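Side-chain contacts in MdbA protein (Corynebacterium matruchotii ATCC 14266, PDB 6BO0), which acts as a thiol-disulfide oxidoreductase of the DsbA-like thioredoxin family and probably introduces disulfide bonds into exported proteins: residues S105-V108 and Y109-R113; E7-A10 and E11-E15; K187-K190 and E191-T194. One frame throughout, in Å; residues are numbered along the deposited sequence.

Interaction 1. Residues S105-V108 and Y109-R113; sequences SAQV and YWNFR
Ser105 and Tyr109 meet at the N-capped start of helix 106-118, part of the helical insertion that DsbA-like proteins carry within the thioredoxin fold. Ser105 occupies the N-cap: its OG accepts the amide of Val108 at 3.1 Å, with Val108 N pointing almost straight at OG. Its carbonyl begins the regular i to i+4 series, accepting Tyr109 N, and Ala106 O receives Trp110 N at 2.8 Å. Gln107 O then takes Asn111 N, and Val108 O takes Phe112 N at 2.9 Å. N-H...O angles from 156° to 169° across these four backbone bonds are the evidence for a regular helix from its first turn onward.

Side chains leave this frame in several directions. Tyr109, Trp110 and Phe112 each set CG anti to the backbone N, which carries the rings away from the preceding turn. Their CB atoms alone stay close to it: Trp110 CB lies 3.3 Å from Ala106 O, and Phe112 CB 3.2 Å from Val108 O. The aromatic ends serve other parts of the protein. Phe112 joins Val108 against Ile100 of helix 89-103, Tyr109 meets Ala101 and Ile76, and Trp110 lies on Met63 and Lys64 of helix 51-68 while its NE1 probably donates to the Glu15 carboxylate oxygen OE2.

Gln107 and Asn111, one turn apart, run side by side and point the same way. Asn111 has CG anti to its own carbonyl carbon (chi1 -74°), a setting that lays the amide beside the previous turn. Its OD1 faces away from that turn and accepts from the backbone N of Glu15; Asn111 ND2 faces back, 3.7 Å from the aliphatic CG of Gln107.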
ATOM      1  N   SER A 105       0.364   9.829   8.813  1.00 14.72           N
ATOM      2  CA  SER A 105      -0.388   8.989   9.726  1.00 15.17           C
ATOM      3  C   SER A 105      -0.871   7.700   9.048  1.00 15.22           C
ATOM      4  O   SER A 105      -1.057   7.608   7.825  1.00 14.88           O
ATOM      5  CB  SER A 105      -1.609   9.724  10.289  1.00 16.72           C
ATOM      6  OG  SER A 105      -2.568   9.928   9.266  1.00 17.64           O
ATOM      7  N   ALA A 106      -1.093   6.698   9.882  1.00 16.23           N
ATOM      8  CA  ALA A 106      -1.668   5.445   9.441  1.00 15.76           C
ATOM      9  C   ALA A 106      -3.013   5.654   8.771  1.00 14.77           C
ATOM     10  O   ALA A 106      -3.338   5.009   7.752  1.00 15.24           O
ATOM     11  CB  ALA A 106      -1.815   4.481  10.618  1.00 17.73           C
ATOM     12  N   GLN A 107      -3.793   6.601   9.287  1.00 16.26           N
ATOM     13  CA  GLN A 107      -5.105   6.830   8.747  1.00 15.87           C
ATOM     14  C   GLN A 107      -5.027   7.387   7.299  1.00 13.74           C
ATOM     15  O   GLN A 107      -5.780   6.971   6.395  1.00 14.68           O
ATOM     16  CB  GLN A 107      -5.889   7.759   9.647  1.00 18.90           C
ATOM     17  CG  GLN A 107      -7.289   7.949   9.177  1.00 22.19           C
ATOM     18  CD  GLN A 107      -8.144   8.517  10.272  1.00 27.94           C
ATOM     19  OE1 GLN A 107      -8.703   9.592  10.130  1.00 39.54           O
ATOM     20  NE2 GLN A 107      -8.208   7.822  11.401  1.00 28.33           N
ATOM     21  N   VAL A 108      -4.170   8.379   7.096  1.00 13.04           N
ATOM     22  CA  VAL A 108      -4.018   8.952   5.762  1.00 12.23           C
ATOM     23  C   VAL A 108      -3.445   7.900   4.816  1.00 11.59           C
ATOM     24  O   VAL A 108      -3.900   7.769   3.672  1.00 12.02           O
ATOM     25  CB  VAL A 108      -3.169  10.235   5.822  1.00 13.07           C
ATOM     26  CG1 VAL A 108      -2.921  10.778   4.423  1.00 13.15           C
ATOM     27  CG2 VAL A 108      -3.849  11.289   6.649  1.00 14.64           C
ATOM     28  N   TYR A 109      -2.470   7.131   5.287  1.00 11.70           N
ATOM     29  CA  TYR A 109      -1.907   6.061   4.473  1.00 11.18           C
ATOM     30  C   TYR A 109      -2.987   5.070   4.028  1.00 11.43           C
ATOM     31  O   TYR A 109      -3.087   4.719   2.850  1.00 11.30           O
ATOM     32  CB  TYR A 109      -0.791   5.326   5.225  1.00 11.94           C
ATOM     33  CG  TYR A 109      -0.317   4.130   4.437  1.00 11.22           C
ATOM     34  CD1 TYR A 109       0.456   4.273   3.299  1.00 11.15           C
ATOM     35  CD2 TYR A 109      -0.708   2.856   4.779  1.00 13.14           C
ATOM     36  CE1 TYR A 109       0.849   3.176   2.537  1.00 11.11           C
ATOM     37  CE2 TYR A 109      -0.344   1.751   4.018  1.00 12.89           C
ATOM     38  CZ  TYR A 109       0.438   1.913   2.911  1.00 11.70           C
ATOM     39  OH  TYR A 109       0.785   0.804   2.183  1.00 12.80           O
ATOM     40  N   TRP A 110      -3.770   4.592   4.989  1.00 11.62           N
ATOM     41  CA  TRP A 110      -4.785   3.596   4.698  1.00 11.99           C
ATOM     42  C   TRP A 110      -5.784   4.099   3.661  1.00 11.70           C
ATOM     43  O   TRP A 110      -6.109   3.405   2.688  1.00 12.64           O
ATOM     44  CB  TRP A 110      -5.507   3.231   6.001  1.00 13.34           C
ATOM     45  CG  TRP A 110      -6.564   2.222   5.819  1.00 14.09           C
ATOM     46  CD1 TRP A 110      -7.896   2.447   5.604  1.00 16.56           C
ATOM     47  CD2 TRP A 110      -6.394   0.816   5.768  1.00 15.63           C
ATOM     48  NE1 TRP A 110      -8.569   1.264   5.439  1.00 18.02           N
ATOM     49  CE2 TRP A 110      -7.666   0.246   5.541  1.00 16.03           C
ATOM     50  CE3 TRP A 110      -5.301  -0.027   5.908  1.00 15.98           C
ATOM     51  CZ2 TRP A 110      -7.850  -1.119   5.442  1.00 17.99           C
ATOM     52  CZ3 TRP A 110      -5.503  -1.385   5.815  1.00 20.55           C
ATOM     53  CH2 TRP A 110      -6.758  -1.907   5.589  1.00 18.41           C
ATOM     54  N   ASN A 111      -6.277   5.309   3.876  1.00 11.96           N
ATOM     55  CA  ASN A 111      -7.243   5.877   2.950  1.00 12.34           C
ATOM     56  C   ASN A 111      -6.646   6.164   1.565  1.00 11.75           C
ATOM     57  O   ASN A 111      -7.305   5.959   0.542  1.00 11.94           O
ATOM     58  CB  ASN A 111      -7.910   7.117   3.538  1.00 14.24           C
ATOM     59  CG  ASN A 111      -8.903   6.778   4.617  1.00 15.12           C
ATOM     60  OD1 ASN A 111      -9.777   5.950   4.404  1.00 15.99           O
ATOM     61  ND2 ASN A 111      -8.760   7.385   5.785  1.00 18.36           N
ATOM     62  N   PHE A 112      -5.387   6.600   1.525  1.00 10.82           N
ATOM     63  CA  PHE A 112      -4.714   6.857   0.256  1.00 10.58           C
ATOM     64  C   PHE A 112      -4.489   5.558  -0.513  1.00 10.79           C
ATOM     65  O   PHE A 112      -4.714   5.505  -1.723  1.00 10.50           O
ATOM     66  CB  PHE A 112      -3.411   7.602   0.503  1.00 10.82           C
ATOM     67  CG  PHE A 112      -2.804   8.213  -0.727  1.00  9.85           C
ATOM     68  CD1 PHE A 112      -3.219   9.441  -1.176  1.00 10.77           C
ATOM     69  CD2 PHE A 112      -1.797   7.569  -1.420  1.00 10.76           C
ATOM     70  CE1 PHE A 112      -2.648  10.028  -2.291  1.00 11.27           C
ATOM     71  CE2 PHE A 112      -1.191   8.170  -2.516  1.00 11.02           C
ATOM     72  CZ  PHE A 112      -1.642   9.393  -2.948  1.00 11.27           C
ATOM     73  N   ARG A 113      -4.073   4.511   0.194  1.00 10.96           N
ATOM     74  CA  ARG A 113      -3.897   3.206  -0.454  1.00 11.85           C
ATOM     75  C   ARG A 113      -5.220   2.704  -1.016  1.00 11.82           C
ATOM     76  O   ARG A 113      -5.276   2.199  -2.144  1.00 12.14           O
ATOM     77  CB  ARG A 113      -3.287   2.199   0.522  1.00 12.15           C
ATOM     78  CG  ARG A 113      -3.232   0.785  -0.009  1.00 12.15           C
ATOM     79  CD  ARG A 113      -2.521  -0.169   0.918  1.00 11.90           C
ATOM     80  NE  ARG A 113      -2.607  -1.546   0.420  1.00 12.62           N
ATOM     81  CZ  ARG A 113      -3.618  -2.378   0.641  1.00 12.58           C
ATOM     82  NH1 ARG A 113      -4.636  -2.032   1.403  1.00 14.20           N
ATOM     83  NH2 ARG A 113      -3.615  -3.570   0.061  1.00 14.05           N
TER

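Interaction 2. Residues E7-A10 and E11-E15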
ATOM      1  N   GLU A   7     -12.320  16.271  -5.301  1.00 22.23           N
ATOM      2  CA  GLU A   7     -12.649  16.934  -4.041  0.60 25.26           C
ATOM      3  C   GLU A   7     -13.489  16.016  -3.157  1.00 27.45           C
ATOM      4  O   GLU A   7     -13.295  15.990  -1.921  1.00 28.42           O
ATOM      5  CB  GLU A   7     -13.353  18.269  -4.284  0.60 28.81           C
ATOM      6  CG  GLU A   7     -12.406  19.387  -4.711  0.60 36.26           C
ATOM      7  CD  GLU A   7     -11.298  19.664  -3.702  0.60 41.31           C
ATOM      8  OE1 GLU A   7     -11.551  19.551  -2.483  0.60 45.20           O
ATOM      9  OE2 GLU A   7     -10.169  20.000  -4.119  0.60 43.63           O
ATOM     10  N   LYS A   8     -14.382  15.243  -3.796  1.00 26.93           N
ATOM     11  CA  LYS A   8     -15.289  14.346  -3.053  0.60 28.82           C
ATOM     12  C   LYS A   8     -14.652  13.089  -2.452  1.00 22.55           C
ATOM     13  O   LYS A   8     -15.327  12.380  -1.648  1.00 27.69           O
ATOM     14  CB  LYS A   8     -16.511  13.965  -3.904  0.60 37.44           C
ATOM     15  CG  LYS A   8     -17.683  14.938  -3.785  0.60 43.30           C
ATOM     16  CD  LYS A   8     -17.347  16.361  -4.221  0.60 44.97           C
ATOM     17  CE  LYS A   8     -16.994  17.279  -3.055  0.60 45.79           C
ATOM     18  NZ  LYS A   8     -16.879  18.703  -3.467  0.60 49.23           N
ATOM     19  N   PHE A   9     -13.392  12.812  -2.798  1.00 22.20           N
ATOM     20  CA  PHE A   9     -12.648  11.717  -2.271  1.00 23.47           C
ATOM     21  C   PHE A   9     -12.581  11.842  -0.782  1.00 19.81           C
ATOM     22  O   PHE A   9     -12.455  10.839  -0.137  1.00 21.46           O
ATOM     23  CB  PHE A   9     -11.206  11.710  -2.858  1.00 21.65           C
ATOM     24  CG  PHE A   9     -11.096  11.164  -4.270  1.00 19.94           C
ATOM     25  CD1 PHE A   9     -12.244  10.828  -5.003  1.00 28.02           C
ATOM     26  CD2 PHE A   9      -9.858  10.998  -4.858  1.00 22.83           C
ATOM     27  CE1 PHE A   9     -12.146  10.336  -6.298  1.00 28.29           C
ATOM     28  CE2 PHE A   9      -9.758  10.524  -6.164  1.00 27.63           C
ATOM     29  CZ  PHE A   9     -10.893  10.175  -6.877  1.00 30.18           C
ATOM     30  N   ALA A  10     -12.631  13.068  -0.223  1.00 20.72           N
ATOM     31  CA  ALA A  10     -12.503  13.221   1.232  1.00 23.82           C
ATOM     32  C   ALA A  10     -13.661  12.541   1.983  1.00 21.90           C
ATOM     33  O   ALA A  10     -13.509  12.120   3.126  1.00 29.04           O
ATOM     34  CB  ALA A  10     -12.419  14.700   1.601  1.00 26.30           C
ATOM     35  N   GLU A  11     -14.814  12.462   1.326  1.00 22.80           N
ATOM     36  CA  GLU A  11     -15.983  11.761   1.870  1.00 24.84           C
ATOM     37  C   GLU A  11     -15.882  10.266   1.627  1.00 22.34           C
ATOM     38  O   GLU A  11     -16.307   9.467   2.445  1.00 26.85           O
ATOM     39  CB  GLU A  11     -17.289  12.273   1.234  1.00 29.05           C
ATOM     40  CG  GLU A  11     -17.578  13.757   1.415  1.00 36.26           C
ATOM     41  CD  GLU A  11     -18.793  14.269   0.609  1.00 45.42           C
ATOM     42  OE1 GLU A  11     -19.379  13.517  -0.218  1.00 40.84           O
ATOM     43  OE2 GLU A  11     -19.182  15.447   0.797  1.00 58.22           O
ATOM     44  N   THR A  12     -15.336   9.900   0.481  1.00 20.73           N
ATOM     45  CA  THR A  12     -15.312   8.521   0.034  1.00 20.69           C
ATOM     46  C   THR A  12     -14.269   7.677   0.769  1.00 20.01           C
ATOM     47  O   THR A  12     -14.551   6.529   1.127  1.00 25.15           O
ATOM     48  CB  THR A  12     -15.097   8.483  -1.498  1.00 21.73           C
ATOM     49  OG1 THR A  12     -16.108   9.286  -2.128  1.00 22.99           O
ATOM     50  CG2 THR A  12     -15.203   7.088  -2.047  1.00 22.60           C
ATOM     51  N   TYR A  13     -13.081   8.251   0.974  1.00 17.01           N
ATOM     52  CA  TYR A  13     -11.944   7.560   1.539  1.00 17.52           C
ATOM     53  C   TYR A  13     -11.610   8.178   2.886  1.00 17.99           C
ATOM     54  O   TYR A  13     -10.663   8.941   3.022  1.00 19.71           O
ATOM     55  CB  TYR A  13     -10.774   7.620   0.547  1.00 17.20           C
ATOM     56  CG  TYR A  13     -11.166   7.047  -0.803  1.00 16.64           C
ATOM     57  CD1 TYR A  13     -11.396   5.692  -0.964  1.00 18.33           C
ATOM     58  CD2 TYR A  13     -11.321   7.869  -1.906  1.00 17.15           C
ATOM     59  CE1 TYR A  13     -11.799   5.167  -2.183  1.00 19.27           C
ATOM     60  CE2 TYR A  13     -11.701   7.354  -3.127  1.00 16.54           C
ATOM     61  CZ  TYR A  13     -11.939   6.000  -3.262  1.00 17.52           C
ATOM     62  OH  TYR A  13     -12.328   5.497  -4.484  1.00 20.34           O
ATOM     63  N   ASN A  14     -12.428   7.826   3.880  1.00 18.95           N
ATOM     64  CA  ASN A  14     -12.390   8.496   5.162  1.00 20.96           C
ATOM     65  C   ASN A  14     -12.589   7.563   6.328  1.00 19.88           C
ATOM     66  O   ASN A  14     -13.240   7.902   7.312  1.00 23.69           O
ATOM     67  CB  ASN A  14     -13.435   9.610   5.209  1.00 25.16           C
ATOM     68  CG  ASN A  14     -13.180  10.588   6.329  1.00 32.68           C
ATOM     69  OD1 ASN A  14     -12.041  11.009   6.579  1.00 40.09           O
ATOM     70  ND2 ASN A  14     -14.242  10.954   7.017  1.00 39.90           N
ATOM     71  N   GLU A  15     -12.002   6.390   6.222  1.00 17.58           N
ATOM     72  CA  GLU A  15     -12.026   5.448   7.318  0.60 18.42           C
ATOM     73  C   GLU A  15     -11.124   5.867   8.449  1.00 19.21           C
ATOM     74  O   GLU A  15     -10.138   6.579   8.239  1.00 21.24           O
ATOM     75  CB  GLU A  15     -11.551   4.112   6.835  0.60 20.50           C
ATOM     76  CG  GLU A  15     -12.494   3.461   5.868  0.60 22.21           C
ATOM     77  CD  GLU A  15     -12.005   2.078   5.562  0.60 26.15           C
ATOM     78  OE1 GLU A  15     -12.205   1.208   6.431  0.60 32.53           O
ATOM     79  OE2 GLU A  15     -11.361   1.897   4.499  0.60 26.65           O
TER
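Phe9 and Tyr13 form a T-shaped pair across the last turn of the short helix 9-12, Tyr13 being the first residue beyond it. The two side chains run side by side in the same general direction, yet their rings are turned almost at right angles: the planes make 85° and the centroids are 5.5 Å apart. Tyr13 supplies the edge and Phe9 the face. Tyr13 CE2 stands 3.9 Å above the Phe9 ring plane, displaced toward its rim, close to CG and CD1. Phe9 CB in turn lies in the plane of the tyrosine ring at its edge, 4.0 Å from Tyr13 CD2. Both residues hold CG anti to the carbonyl carbon (chi1 -78° and -56°), which sends the two rings off the same flank of the turn.

The backbone keeps this spacing. Tyr13 N donates to Phe9 O at 2.9 Å. Lys8 O is shared: Thr12 N approaches it in the carbonyl plane at 3.3 Å, whereas Glu11 N, at 3.0 Å, comes from above that plane. Just past the helix end, the CB of Asn14 sits 3.3 Å from Ala10 O. A bent Lys8 and an extended Glu11 lie alongside each other on the exposed flank; in one of the two Lys8 conformers NZ is 5.8 Å from Glu11 OE2, so any attraction is at most long-range.

Beyond the pair, Phe9 and Tyr13 both touch Met115 of helix 106-118, Phe9 also meets Met135, and Tyr13 OH bonds Glu119. Helix 9-12 is thus attached to helices 106-118 and 129-138, where Ala10 also packs on Ile138. The edge-to-face geometry implies a weak electrostatic component, C-H toward pi cloud, added to dispersion, while the charged side chains, lacking direct contact, probably contribute little.

Interaction 3. Residues K187-K190 and E191-T194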
ATOM      1  N   LYS A 187       4.689 -18.594   4.728  1.00 18.11           N
ATOM      2  CA  LYS A 187       4.099 -19.618   3.873  0.60 18.36           C
ATOM      3  C   LYS A 187       3.151 -18.927   2.888  1.00 16.89           C
ATOM      4  O   LYS A 187       2.252 -18.196   3.307  1.00 15.68           O
ATOM      5  CB  LYS A 187       3.347 -20.629   4.740  0.60 20.93           C
ATOM      6  CG  LYS A 187       4.243 -21.479   5.632  0.60 28.21           C
ATOM      7  CD  LYS A 187       3.439 -22.592   6.286  0.60 34.66           C
ATOM      8  CE  LYS A 187       4.264 -23.394   7.275  0.60 40.15           C
ATOM      9  NZ  LYS A 187       3.405 -24.334   8.050  0.60 46.54           N
ATOM     10  N   GLU A 188       3.321 -19.203   1.596  1.00 15.84           N
ATOM     11  CA  GLU A 188       2.474 -18.590   0.596  1.00 15.55           C
ATOM     12  C   GLU A 188       1.068 -19.128   0.660  1.00 15.83           C
ATOM     13  O   GLU A 188       0.858 -20.351   0.769  1.00 18.20           O
ATOM     14  CB  GLU A 188       3.010 -18.743  -0.831  1.00 17.65           C
ATOM     15  CG  GLU A 188       2.181 -17.870  -1.782  1.00 18.86           C
ATOM     16  CD  GLU A 188       2.695 -17.695  -3.192  1.00 20.73           C
ATOM     17  OE1 GLU A 188       3.806 -18.142  -3.525  1.00 23.20           O
ATOM     18  OE2 GLU A 188       1.941 -17.055  -3.965  1.00 21.60           O
ATOM     19  N   ILE A 189       0.090 -18.239   0.575  1.00 15.26           N
ATOM     20  CA  ILE A 189      -1.320 -18.608   0.580  1.00 16.36           C
ATOM     21  C   ILE A 189      -1.795 -18.835  -0.849  1.00 18.38           C
ATOM     22  O   ILE A 189      -1.553 -18.027  -1.722  1.00 22.19           O
ATOM     23  CB  ILE A 189      -2.147 -17.502   1.268  1.00 17.26           C
ATOM     24  CG1 ILE A 189      -1.622 -17.253   2.689  1.00 18.15           C
ATOM     25  CG2 ILE A 189      -3.628 -17.863   1.300  1.00 19.76           C
ATOM     26  CD1 ILE A 189      -1.490 -18.508   3.541  1.00 20.48           C
ATOM     27  N   LYS A 190      -2.492 -19.940  -1.060  1.00 20.23           N
ATOM     28  CA  LYS A 190      -2.958 -20.340  -2.393  1.00 22.74           C
ATOM     29  C   LYS A 190      -4.119 -19.505  -2.921  1.00 21.48           C
ATOM     30  O   LYS A 190      -4.158 -19.163  -4.102  1.00 29.14           O
ATOM     31  CB  LYS A 190      -3.378 -21.820  -2.364  1.00 27.89           C
ATOM     32  CG  LYS A 190      -2.237 -22.768  -2.038  1.00 41.45           C
ATOM     33  CD  LYS A 190      -2.615 -24.227  -2.279  1.00 52.08           C
ATOM     34  CE  LYS A 190      -1.540 -25.179  -1.766  1.00 60.84           C
ATOM     35  NZ  LYS A 190      -0.172 -24.819  -2.246  1.00 63.60           N
ATOM     36  N   GLU A 191      -5.089 -19.227  -2.065  1.00 19.26           N
ATOM     37  CA  GLU A 191      -6.270 -18.446  -2.412  1.00 20.91           C
ATOM     38  C   GLU A 191      -6.189 -17.151  -1.621  1.00 18.94           C
ATOM     39  O   GLU A 191      -6.668 -17.048  -0.479  1.00 18.71           O
ATOM     40  CB  GLU A 191      -7.566 -19.206  -2.098  1.00 26.53           C
ATOM     41  CG  GLU A 191      -8.835 -18.493  -2.543  1.00 31.56           C
ATOM     42  CD  GLU A 191     -10.078 -19.341  -2.330  1.00 44.10           C
ATOM     43  OE1 GLU A 191     -10.589 -19.862  -3.337  1.00 59.88           O
ATOM     44  OE2 GLU A 191     -10.535 -19.502  -1.167  1.00 46.06           O
ATOM     45  N   ASN A 192      -5.576 -16.144  -2.232  1.00 18.45           N
ATOM     46  CA  ASN A 192      -5.325 -14.899  -1.522  1.00 18.55           C
ATOM     47  C   ASN A 192      -6.571 -14.202  -1.064  1.00 16.75           C
ATOM     48  O   ASN A 192      -6.560 -13.547  -0.048  1.00 17.51           O
ATOM     49  CB  ASN A 192      -4.587 -13.916  -2.436  1.00 22.17           C
ATOM     50  CG  ASN A 192      -3.206 -14.333  -2.698  1.00 21.11           C
ATOM     51  OD1 ASN A 192      -2.639 -14.052  -3.762  1.00 24.27           O
ATOM     52  ND2 ASN A 192      -2.654 -15.107  -1.766  1.00 22.78           N
ATOM     53  N   ALA A 193      -7.639 -14.326  -1.864  1.00 18.81           N
ATOM     54  CA  ALA A 193      -8.874 -13.592  -1.632  1.00 23.39           C
ATOM     55  C   ALA A 193      -9.501 -13.923  -0.294  1.00 20.06           C
ATOM     56  O   ALA A 193     -10.293 -13.117   0.206  1.00 23.48           O
ATOM     57  CB  ALA A 193      -9.865 -13.874  -2.752  1.00 27.75           C
ATOM     58  N   THR A 194      -9.173 -15.094   0.280  1.00 17.45           N
ATOM     59  CA  THR A 194      -9.730 -15.503   1.560  1.00 18.28           C
ATOM     60  C   THR A 194      -8.658 -15.599   2.647  1.00 16.69           C
ATOM     61  O   THR A 194      -8.880 -16.234   3.680  1.00 17.32           O
ATOM     62  CB  THR A 194     -10.508 -16.839   1.428  1.00 19.79           C
ATOM     63  OG1 THR A 194      -9.591 -17.874   1.079  1.00 21.94           O
ATOM     64  CG2 THR A 194     -11.611 -16.771   0.358  1.00 21.80           C
TER
HETATM   65  O   HOH W   1      -0.238 -15.671  -2.841  1.00 17.48           O
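Ile189 and Asn192 meet where the chain leaves strand 187-188, one of the two edge strands of the thioredoxin-fold sheet and antiparallel partner of 181-184, and turns into the 3-10 segment 192-193. The packed side belongs to Ile189. Its CG2, anti to the backbone N, reaches 3.6 Å from Glu191 O, and its CB lies 3.9 Å from Asn192 ND2. Outside the turn, Ile189 is buried against Ile184, Trp195 and Gln198, and Asn192 rests on Val182.

A water mediates the polar part. It accepts from Asn192 ND2 at 2.7 Å and sits within bonding distance of two oxygens, Glu188 OE2 at 2.8 Å and Ile189 O at 2.9 Å. How its protons are divided is not settled, because further acceptors lie within its reach. Glu188 OE2 has a second partner, a salt bridge to Arg181, which fixes one anchor of the bridge.

The solvent side is looser. Lys190 and Glu191 are exposed, and their CB atoms approach only backbone of the adjoining residue. Glu191 extends its chain fully, chi1 -175°, and its carboxylate reaches Thr194, three residues on, whose OG1 donates to the anti lone pair of Glu191 OE2 at 2.9 Å.

From the N terminus, interaction 2 comes first, then interaction 1, then interaction 3; all three are local contacts within continuous stretches, in series, so none nests in or crosses another, and none closes a long loop. Interactions 1 and 2 nevertheless meet in space, with centres 12 Å apart: residue Glu15, at the end of 11-15, contacts Asn111 and Trp110, which joins the N-terminal segment to helix 106-118 of the helical insertion. Interaction 3 is separate. Its centre lies 24 Å from that of interaction 1, on the opposite side of the chain's centre, and 30 Å from that of interaction 2, at the edge of the central sheet.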